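Local atomic coordinates of beta-lactamase (PDB entry 6N36), a protein that probably hydrolyses the amide bond of beta-lactam antibiotics, as a metallo-beta-lactamase carrying two zinc ions in its active site. Residues K14-D19 with A84-V89. Numbering follows the deposited sequence. Where two conformers were deposited one is given.
Sequences KEWSAD and AHYDHV. With ZN (zinc ion), chain B; ZN (zinc ion), chain C.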
ATOM      1  N   LYS A  14     -12.135 -13.408   3.861  1.00 31.67           N
ATOM      2  CA  LYS A  14     -11.408 -14.676   3.585  1.00 33.32           C
ATOM      3  C   LYS A  14     -10.315 -14.432   2.530  1.00 32.38           C
ATOM      4  O   LYS A  14      -9.215 -15.078   2.614  1.00 31.72           O
ATOM      5  CB  LYS A  14     -12.405 -15.756   3.164  1.00 36.36           C
ATOM      6  CG  LYS A  14     -12.944 -15.587   1.749  1.00 38.13           C
ATOM      7  CD  LYS A  14     -13.915 -16.718   1.308  1.00 40.15           C
ATOM      8  CE  LYS A  14     -15.324 -16.189   1.163  1.00 43.99           C
ATOM      9  NZ  LYS A  14     -15.418 -15.043   0.222  1.00 42.56           N
ATOM     10  N   GLU A  15     -10.535 -13.519   1.567  1.00 29.65           N
ATOM     11  CA  GLU A  15      -9.530 -13.287   0.494  1.00 29.62           C
ATOM     12  C   GLU A  15      -8.306 -12.531   1.048  1.00 28.11           C
ATOM     13  O   GLU A  15      -7.198 -12.566   0.418  1.00 26.39           O
ATOM     14  CB  GLU A  15     -10.177 -12.520  -0.655  1.00 31.84           C
ATOM     15  CG  GLU A  15     -11.248 -13.334  -1.362  1.00 35.30           C
ATOM     16  CD  GLU A  15     -11.756 -12.727  -2.662  1.00 38.59           C
ATOM     17  OE1 GLU A  15     -11.416 -11.550  -2.942  1.00 38.36           O
ATOM     18  OE2 GLU A  15     -12.478 -13.440  -3.412  1.00 44.10           O
ATOM     19  N   TRP A  16      -8.445 -11.889   2.208  1.00 25.57           N
ATOM     20  CA  TRP A  16      -7.291 -11.153   2.811  1.00 25.14           C
ATOM     21  C   TRP A  16      -6.225 -12.140   3.282  1.00 25.21           C
ATOM     22  O   TRP A  16      -5.035 -11.796   3.295  1.00 23.57           O
ATOM     23  CB  TRP A  16      -7.746 -10.286   3.987  1.00 23.88           C
ATOM     24  CG  TRP A  16      -8.512  -9.074   3.586  1.00 23.64           C
ATOM     25  CD1 TRP A  16      -8.896  -8.704   2.333  1.00 23.86           C
ATOM     26  CD2 TRP A  16      -9.054  -8.108   4.492  1.00 22.49           C
ATOM     27  NE1 TRP A  16      -9.654  -7.562   2.402  1.00 23.52           N
ATOM     28  CE2 TRP A  16      -9.719  -7.146   3.705  1.00 24.03           C
ATOM     29  CE3 TRP A  16      -9.048  -7.978   5.885  1.00 23.60           C
ATOM     30  CZ2 TRP A  16     -10.397  -6.076   4.301  1.00 24.32           C
ATOM     31  CZ3 TRP A  16      -9.683  -6.904   6.463  1.00 24.19           C
ATOM     32  CH2 TRP A  16     -10.370  -5.986   5.669  1.00 24.77           C
ATOM     33  N   SER A  17      -6.654 -13.295   3.751  1.00 26.48           N
ATOM     34  CA  SER A  17      -5.778 -14.295   4.410  0.60 29.25           C
ATOM     35  C   SER A  17      -5.465 -15.447   3.444  1.00 27.58           C
ATOM     36  O   SER A  17      -4.599 -16.268   3.785  1.00 29.52           O
ATOM     37  CB  SER A  17      -6.429 -14.769   5.697  0.60 33.01           C
ATOM     38  OG  SER A  17      -6.303 -13.753   6.690  0.60 36.86           O
ATOM     39  N   ALA A  18      -6.167 -15.525   2.309  1.00 27.88           N
ATOM     40  CA  ALA A  18      -6.045 -16.644   1.333  1.00 28.37           C
ATOM     41  C   ALA A  18      -4.642 -16.618   0.713  1.00 27.98           C
ATOM     42  O   ALA A  18      -4.187 -15.566   0.258  1.00 26.85           O
ATOM     43  CB  ALA A  18      -7.091 -16.570   0.253  1.00 28.18           C
ATOM     44  N   ASP A  19      -4.004 -17.766   0.624  1.00 29.53           N
ATOM     45  CA  ASP A  19      -2.641 -17.837   0.061  1.00 30.31           C
ATOM     46  C   ASP A  19      -2.705 -17.548  -1.435  1.00 29.44           C
ATOM     47  O   ASP A  19      -3.753 -17.708  -2.094  1.00 30.87           O
ATOM     48  CB  ASP A  19      -1.990 -19.177   0.386  1.00 31.23           C
ATOM     49  CG  ASP A  19      -0.477 -19.193   0.326  1.00 33.42           C
ATOM     50  OD1 ASP A  19       0.154 -18.126   0.068  1.00 32.14           O
ATOM     51  OD2 ASP A  19       0.059 -20.275   0.499  1.00 34.65           O
ATOM     52  N   ALA A  84      -2.255   3.529   6.870  1.00 18.61           N
ATOM     53  CA  ALA A  84      -2.199   2.827   8.171  1.00 19.50           C
ATOM     54  C   ALA A  84      -3.582   2.326   8.615  1.00 20.01           C
ATOM     55  O   ALA A  84      -4.104   2.807   9.655  1.00 19.88           O
ATOM     56  CB  ALA A  84      -1.583   3.717   9.210  1.00 21.49           C
ATOM     57  N   HIS A  85      -4.176   1.435   7.837  1.00 20.08           N
ATOM     58  CA  HIS A  85      -5.313   0.598   8.258  1.00 19.20           C
ATOM     59  C   HIS A  85      -4.809  -0.805   8.576  1.00 19.66           C
ATOM     60  O   HIS A  85      -3.813  -1.262   7.980  1.00 18.29           O
ATOM     61  CB  HIS A  85      -6.408   0.554   7.188  1.00 19.32           C
ATOM     62  CG  HIS A  85      -7.305   1.752   7.137  1.00 19.33           C
ATOM     63  ND1 HIS A  85      -8.105   2.064   6.034  1.00 19.96           N
ATOM     64  CD2 HIS A  85      -7.510   2.733   8.038  1.00 21.70           C
ATOM     65  CE1 HIS A  85      -8.793   3.153   6.296  1.00 20.48           C
ATOM     66  NE2 HIS A  85      -8.462   3.571   7.522  1.00 21.27           N
ATOM     67  N   TYR A  86      -5.526  -1.520   9.433  1.00 20.18           N
ATOM     68  CA  TYR A  86      -5.053  -2.810   9.965  1.00 21.78           C
ATOM     69  C   TYR A  86      -4.859  -3.883   8.879  1.00 22.42           C
ATOM     70  O   TYR A  86      -4.149  -4.871   9.164  1.00 22.49           O
ATOM     71  CB  TYR A  86      -5.991  -3.293  11.072  1.00 23.26           C
ATOM     72  CG  TYR A  86      -7.309  -3.833  10.601  1.00 23.84           C
ATOM     73  CD1 TYR A  86      -8.387  -2.990  10.384  1.00 25.96           C
ATOM     74  CD2 TYR A  86      -7.516  -5.199  10.455  1.00 24.78           C
ATOM     75  CE1 TYR A  86      -9.636  -3.475  10.023  1.00 27.69           C
ATOM     76  CE2 TYR A  86      -8.764  -5.709  10.131  1.00 26.84           C
ATOM     77  CZ  TYR A  86      -9.826  -4.839   9.919  1.00 27.67           C
ATOM     78  OH  TYR A  86     -11.050  -5.306   9.562  1.00 29.18           O
ATOM     79  N   ASP A  87      -5.515  -3.795   7.739  1.00 19.90           N
ATOM     80  CA  ASP A  87      -5.329  -4.778   6.630  1.00 20.05           C
ATOM     81  C   ASP A  87      -4.025  -4.529   5.860  1.00 19.33           C
ATOM     82  O   ASP A  87      -3.640  -5.389   5.046  1.00 21.14           O
ATOM     83  CB  ASP A  87      -6.555  -4.830   5.712  1.00 21.35           C
ATOM     84  CG  ASP A  87      -6.952  -3.516   5.078  1.00 22.99           C
ATOM     85  OD1 ASP A  87      -6.690  -2.437   5.731  1.00 21.37           O
ATOM     86  OD2 ASP A  87      -7.572  -3.558   3.957  1.00 21.51           O
ATOM     87  N   HIS A  88      -3.317  -3.410   6.076  1.00 17.61           N
ATOM     88  CA  HIS A  88      -2.046  -3.090   5.406  1.00 17.92           C
ATOM     89  C   HIS A  88      -0.881  -2.945   6.380  1.00 17.86           C
ATOM     90  O   HIS A  88       0.280  -2.939   5.899  1.00 17.99           O
ATOM     91  CB  HIS A  88      -2.165  -1.841   4.525  1.00 18.16           C
ATOM     92  CG  HIS A  88      -3.346  -1.976   3.615  1.00 17.87           C
ATOM     93  ND1 HIS A  88      -3.395  -2.913   2.587  1.00 18.24           N
ATOM     94  CD2 HIS A  88      -4.558  -1.378   3.667  1.00 17.51           C
ATOM     95  CE1 HIS A  88      -4.627  -2.849   2.048  1.00 18.50           C
ATOM     96  NE2 HIS A  88      -5.328  -1.874   2.689  1.00 19.13           N
ATOM     97  N   VAL A  89      -1.157  -2.795   7.692  1.00 17.91           N
ATOM     98  CA  VAL A  89      -0.076  -2.707   8.714  1.00 18.86           C
ATOM     99  C   VAL A  89      -0.306  -3.676   9.874  1.00 18.62           C
ATOM    100  O   VAL A  89       0.396  -3.559  10.883  1.00 21.61           O
ATOM    101  CB  VAL A  89       0.108  -1.273   9.235  1.00 18.64           C
ATOM    102  CG1 VAL A  89       0.566  -0.342   8.123  1.00 19.34           C
ATOM    103  CG2 VAL A  89      -1.112  -0.750   9.978  1.00 19.33           C
TER
HETATM  104 ZN    ZN B 501      -7.457  -1.909   2.646  0.90 22.01          ZN
HETATM  105 ZN    ZN C 502      -8.170   1.158   4.136  0.90 21.90          ZN
HETATM  106  O   HOH W   1      -8.176  -0.727   4.886  1.00 29.74           O
HETATM  107  O   HOH W   2      -8.085  -0.080   2.067  1.00 27.52           O
HETATM  108  O   HOH W   3     -10.369   0.691   4.268  1.00 28.90           O
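Trp16 lays one face of its indole against Asp87 and turns an edge of the same ring to Tyr86, joining the N-terminal segment 14-19, which begins as a weakly bonded helical turn, to the zinc-binding segment 84-89. The Asp87 methylene packs over the six-membered ring, CB lying 3.9 Å from its centroid and close to the ring normal, a CH-pi contact. A long, flat indole suits this place: it spans the gap between two backbones whose nearest CA atoms, those of Trp16 and Asp87, are 7.7 Å apart. Asp87 suits its own by pairing that methylene with a metal-binding carboxylate. With chi1 at 57°, the carboxylate lies between its own backbone N and carbonyl carbon; OD2 passes over the indole, 3.8 Å from Trp16 CZ2, and binds the chain B zinc ion at 2.1 Å. The same ion is held by His88 NE2 and by His226. Tyr86 offers its ring to the indole in an offset edge-to-face pair, planes at 73°, with Trp16 CZ3 4.0 Å from Tyr86 CE2, and a hydroxyl that sits at the indole edge and is hydrogen-bonded to Tyr11 O, in the chain just before 14-19. His85 ND1, in the HxHxDH zinc-binding motif of the superfamily, binds the second zinc ion with His83 and His160. No hydrogen bond crosses the contact; the indole packs against methylene and carboxylate alike while OD2 keeps its bond to zinc, which probably limits the movement of this metal ligand.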